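Local atomic coordinates of formate oxidase (Aspergillus oryzae, PDB entry 5ZU3), a protein that probably oxidises formate as a flavin-dependent oxidoreductase of the GMC family and carries a bound 8-formyl-FAD. Residues 350-355 with 397-402; 231-236 with 243-248. The protein carries 1 engineered substitution. All coordinates share one frame; numbering follows the deposited sequence.

Contact 1: 350-355 with 397-402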
# COMPACT_ATOMS: atom_id res chain seq x y z
N SER A 350 -5.98 -1.52 18.71
CA SER A 350 -4.61 -1.39 18.25
C SER A 350 -4.36 -2.07 16.89
O SER A 350 -4.91 -3.13 16.58
CB SER A 350 -3.66 -1.99 19.29
OG SER A 350 -2.34 -2.05 18.79
N GLY A 351 -3.48 -1.45 16.10
CA GLY A 351 -2.98 -1.99 14.85
C GLY A 351 -1.78 -2.91 15.01
O GLY A 351 -1.23 -3.38 14.01
N LEU A 352 -1.34 -3.10 16.26
CA LEU A 352 -0.34 -4.09 16.67
C LEU A 352 1.04 -3.82 16.11
O LEU A 352 1.90 -4.70 16.14
CB LEU A 352 -0.77 -5.51 16.29
CG LEU A 352 -2.23 -5.84 16.58
CD1 LEU A 352 -2.58 -7.20 16.01
CD2 LEU A 352 -2.51 -5.79 18.07
N LEU A 353 1.30 -2.63 15.62
CA LEU A 353 2.60 -2.27 15.07
C LEU A 353 2.90 -0.87 15.57
O LEU A 353 2.24 0.08 15.16
CB LEU A 353 2.58 -2.34 13.54
CG LEU A 353 3.78 -1.79 12.76
CD1 LEU A 353 5.11 -2.38 13.25
CD2 LEU A 353 3.59 -2.02 11.26
N GLU A 354 3.89 -0.74 16.46
CA GLU A 354 4.13 0.53 17.14
C GLU A 354 5.54 1.07 16.95
O GLU A 354 5.72 2.29 17.02
CB GLU A 354 3.87 0.38 18.65
CG GLU A 354 2.42 0.04 19.01
CD GLU A 354 2.30 -0.37 20.46
OE1 GLU A 354 3.36 -0.74 21.00
OE2 GLU A 354 1.19 -0.26 21.08
N LEU A 355 6.53 0.21 16.75
CA LEU A 355 7.86 0.63 16.36
C LEU A 355 8.17 0.06 14.99
O LEU A 355 7.87 -1.10 14.73
CB LEU A 355 8.94 0.18 17.37
CG LEU A 355 8.90 0.92 18.70
CD1 LEU A 355 9.60 0.15 19.81
CD2 LEU A 355 9.48 2.34 18.54
N VAL A 397 5.78 -6.46 14.45
CA VAL A 397 4.39 -6.70 14.83
C VAL A 397 4.39 -7.50 16.13
O VAL A 397 5.08 -8.52 16.24
CB VAL A 397 3.65 -7.45 13.71
CG1 VAL A 397 2.20 -7.72 14.09
CG2 VAL A 397 3.74 -6.65 12.41
N CYS A 398 3.68 -7.00 17.14
CA CYS A 398 3.84 -7.57 18.48
C CYS A 398 2.85 -8.70 18.74
O CYS A 398 2.19 -8.75 19.78
CB CYS A 398 3.75 -6.48 19.55
SG CYS A 398 2.22 -5.55 19.66
N MET A 399 2.78 -9.65 17.80
CA MET A 399 1.88 -10.79 17.91
C MET A 399 2.18 -11.70 16.73
O MET A 399 2.77 -11.26 15.74
CB MET A 399 0.41 -10.34 17.90
CG MET A 399 -0.59 -11.38 18.37
SD MET A 399 -2.25 -10.73 18.33
CE MET A 399 -2.55 -10.72 16.57
N PHE A 400 1.76 -12.97 16.82
CA PHE A 400 1.78 -13.80 15.63
C PHE A 400 0.81 -13.22 14.60
O PHE A 400 -0.37 -12.99 14.92
CB PHE A 400 1.39 -15.25 15.93
CG PHE A 400 1.44 -16.14 14.71
CD1 PHE A 400 2.62 -16.71 14.30
CD2 PHE A 400 0.30 -16.35 13.96
CE1 PHE A 400 2.69 -17.52 13.18
CE2 PHE A 400 0.35 -17.17 12.81
CZ PHE A 400 1.55 -17.75 12.43
N GLY A 401 1.31 -12.93 13.40
CA GLY A 401 0.47 -12.37 12.35
C GLY A 401 0.13 -13.32 11.21
O GLY A 401 0.99 -13.58 10.35
N THR A 402 -1.12 -13.84 11.18
CA THR A 402 -1.51 -14.79 10.14
C THR A 402 -1.31 -14.22 8.75
O THR A 402 -0.98 -14.96 7.81
CB THR A 402 -2.97 -15.22 10.31
OG1 THR A 402 -3.82 -14.06 10.33
CG2 THR A 402 -3.18 -16.04 11.60

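Contact 2: 231-236 with 243-248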
# COMPACT_ATOMS: atom_id res chain seq x y z
N ARG A 231 -16.40 -1.48 -18.78
CA ARG A 231 -15.59 -0.79 -19.76
C ARG A 231 -15.77 0.71 -19.57
O ARG A 231 -16.80 1.16 -19.06
CB ARG A 231 -16.00 -1.20 -21.19
CG ARG A 231 -15.07 -0.66 -22.24
CD ARG A 231 -15.69 -0.60 -23.64
NE ARG A 231 -15.92 -1.92 -24.23
CZ ARG A 231 -17.13 -2.42 -24.47
NH1 ARG A 231 -18.20 -1.70 -24.15
NH2 ARG A 231 -17.26 -3.61 -25.02
N LEU A 232 -14.73 1.47 -19.92
CA LEU A 232 -14.90 2.89 -20.12
C LEU A 232 -15.57 3.17 -21.46
O LEU A 232 -15.32 2.49 -22.46
CB LEU A 232 -13.55 3.60 -20.07
CG LEU A 232 -12.88 3.52 -18.72
CD1 LEU A 232 -11.44 4.02 -18.85
CD2 LEU A 232 -13.69 4.32 -17.71
N ILE A 233 -16.43 4.19 -21.48
CA ILE A 233 -17.12 4.60 -22.70
C ILE A 233 -16.23 5.62 -23.41
O ILE A 233 -16.06 6.75 -22.94
CB ILE A 233 -18.50 5.17 -22.39
CG1 ILE A 233 -19.27 4.19 -21.51
CG2 ILE A 233 -19.25 5.47 -23.70
CD1 ILE A 233 -20.70 4.62 -21.20
N ILE A 234 -15.67 5.20 -24.54
CA ILE A 234 -14.73 5.98 -25.34
C ILE A 234 -15.38 6.31 -26.68
O ILE A 234 -15.88 5.41 -27.36
CB ILE A 234 -13.42 5.21 -25.58
CG1 ILE A 234 -12.85 4.68 -24.28
CG2 ILE A 234 -12.40 6.10 -26.26
CD1 ILE A 234 -12.54 5.78 -23.28
N ASN A 235 -15.40 7.58 -27.03
CA ASN A 235 -15.71 8.00 -28.40
C ASN A 235 -14.43 8.09 -29.22
O ASN A 235 -13.54 8.89 -28.89
CB ASN A 235 -16.47 9.33 -28.37
CG ASN A 235 -16.84 9.83 -29.74
OD1 ASN A 235 -16.01 9.89 -30.66
ND2 ASN A 235 -18.11 10.14 -29.92
N GLU A 236 -14.30 7.26 -30.26
CA GLU A 236 -13.07 7.25 -31.06
C GLU A 236 -12.88 8.54 -31.86
O GLU A 236 -11.77 9.09 -31.91
CB GLU A 236 -13.03 6.08 -32.03
CG GLU A 236 -12.96 4.71 -31.45
CD GLU A 236 -12.31 3.77 -32.45
OE1 GLU A 236 -11.31 4.18 -33.09
OE2 GLU A 236 -12.83 2.65 -32.62
N GLY A 243 -17.71 8.39 -20.09
CA GLY A 243 -18.32 7.81 -18.90
C GLY A 243 -17.88 6.36 -18.73
O GLY A 243 -16.77 5.99 -19.13
N VAL A 244 -18.76 5.57 -18.12
CA VAL A 244 -18.41 4.20 -17.77
C VAL A 244 -19.65 3.31 -17.82
O VAL A 244 -20.76 3.74 -17.50
CB VAL A 244 -17.74 4.13 -16.37
CG1 VAL A 244 -18.72 4.59 -15.30
CG2 VAL A 244 -17.23 2.72 -16.07
N THR A 245 -19.44 2.06 -18.21
CA THR A 245 -20.45 1.02 -18.18
C THR A 245 -20.16 0.06 -17.03
O THR A 245 -19.05 -0.45 -16.92
CB THR A 245 -20.47 0.28 -19.53
OG1 THR A 245 -20.71 1.23 -20.59
CG2 THR A 245 -21.54 -0.80 -19.53
N VAL A 246 -21.16 -0.18 -16.18
CA VAL A 246 -21.04 -1.06 -15.03
C VAL A 246 -22.14 -2.11 -15.10
O VAL A 246 -23.14 -1.96 -15.80
CB VAL A 246 -21.13 -0.30 -13.69
CG1 VAL A 246 -20.12 0.82 -13.64
CG2 VAL A 246 -22.54 0.24 -13.49
N VAL A 247 -21.96 -3.19 -14.33
CA VAL A 247 -22.94 -4.26 -14.23
C VAL A 247 -23.40 -4.36 -12.79
O VAL A 247 -22.58 -4.37 -11.86
CB VAL A 247 -22.36 -5.59 -14.76
CG1 VAL A 247 -23.38 -6.71 -14.67
CG2 VAL A 247 -21.97 -5.41 -16.20
N THR A 248 -24.72 -4.40 -12.60
CA THR A 248 -25.31 -4.46 -11.27
C THR A 248 -25.47 -5.89 -10.81
O THR A 248 -25.44 -6.84 -11.60
CB THR A 248 -26.69 -3.81 -11.22
OG1 THR A 248 -27.63 -4.63 -11.94
CG2 THR A 248 -26.66 -2.41 -11.79
O HOH W 1 -19.51 0.43 -22.78

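Contact 1: 350-355 with 397-402
The carbonyl of Leu352 takes a nearly straight hydrogen bond from the backbone amide of Cys398 (Cys398 N to Leu352 O 3.1 Å, 165° at the hydrogen). Leu352 O also meets the alpha carbon of Val397 at 3.5 Å in a CA-H...O contact. Two side chains also lie close to this oxygen: Val397 brings up CG1, and Cys398 SG lies 3.6 Å from Leu352 O. That sulphur gets there because a chi1 of 61° seats it between its own backbone N and carbonyl carbon. The backbone turns sharply at this point, as Cys398 is the centre of an inverse gamma turn. Just before it ends strand 392-397, which runs antiparallel to strand 353-358 in the large mixed sheet of the protein, so the bond joins the chain entering one strand to the chain leaving its neighbour. On the entering side, Ser350 OG accepts the amide of Leu352 at 2.9 Å, an ST turn. Further along, Leu352 CD1 touches the methyl end of Met399, CE, at 3.6 Å, the two side chains crossing at a slant. Met399 extends through chi2 and bends only at chi3 (73°), and both residues pack on Leu326 of helix 323-327. Leu353 lies near the cofactor, against the engineered Lys553 and about 3 Å, side chain to side chain, from the FAD-binding Thr100.

Contact 2: 231-236 with 243-248
Ile233 lies across Thr245 at about a right angle, with both CG1 and CD1 of Ile233 3.4 Å from Thr245 OG1. Two torsions set this up: Ile233 has CG1 anti to its carbonyl carbon (chi1 -51°), and an extended chi2 then carries CD1 over the other strand, past Gly243. The Thr245 hydroxyl beside this chain is not left to hydrocarbon alone. It is hydrogen-bonded to Asn255 OD1 on the next strand, and a water donates to Thr245 OG1 at 2.6 Å. The same water sits at the edge of the Arg231 guanidinium, in its plane, and takes a weak bond from NH1, loosely tying this exposed arginine to the threonine. On the other face of the strands, Leu232 CD2 meets Val244 CG2 at 4.2 Å. That methyl of Val244, anti to its own backbone N, also comes within 3.4 Å of Arg231 O. The backbones are held by Thr245 N to Arg231 O (2.9 Å, 174°) and Ile233 N to Gly243 O (3.0 Å); the return bond from Arg231 N to Thr245 O is weak. Val244 packs on Val10 and Val12 of the parallel sheet. A hairpin of this kind, continued by strand 253-258 and laid against a parallel sheet, is the beta-meander characteristic of FAD-binding Rossmann-type domains.

Contact 2 comes first along the chain and is complete before contact 1 begins. Their centres are 42 Å apart on opposite sides of the chain's centre, and their nearest atoms stay about 31 Å from each other. They share no sheet: 231-236 and 243-248 belong to the small four-stranded sheet beside the nucleotide-binding parallel one, while 350-355 and 397-402 lie at the ends of strands in the large mixed sheet. What they have in common is nearness to the elongated cofactor, at different ends of it. The side chain of Val244 in contact 2 is about 8 Å from the bound 8-formyl-FAD, toward its adenine end. The side chain of Leu353 in contact 1 is about 6 Å from the bound 8-formyl-FAD, toward its flavin end.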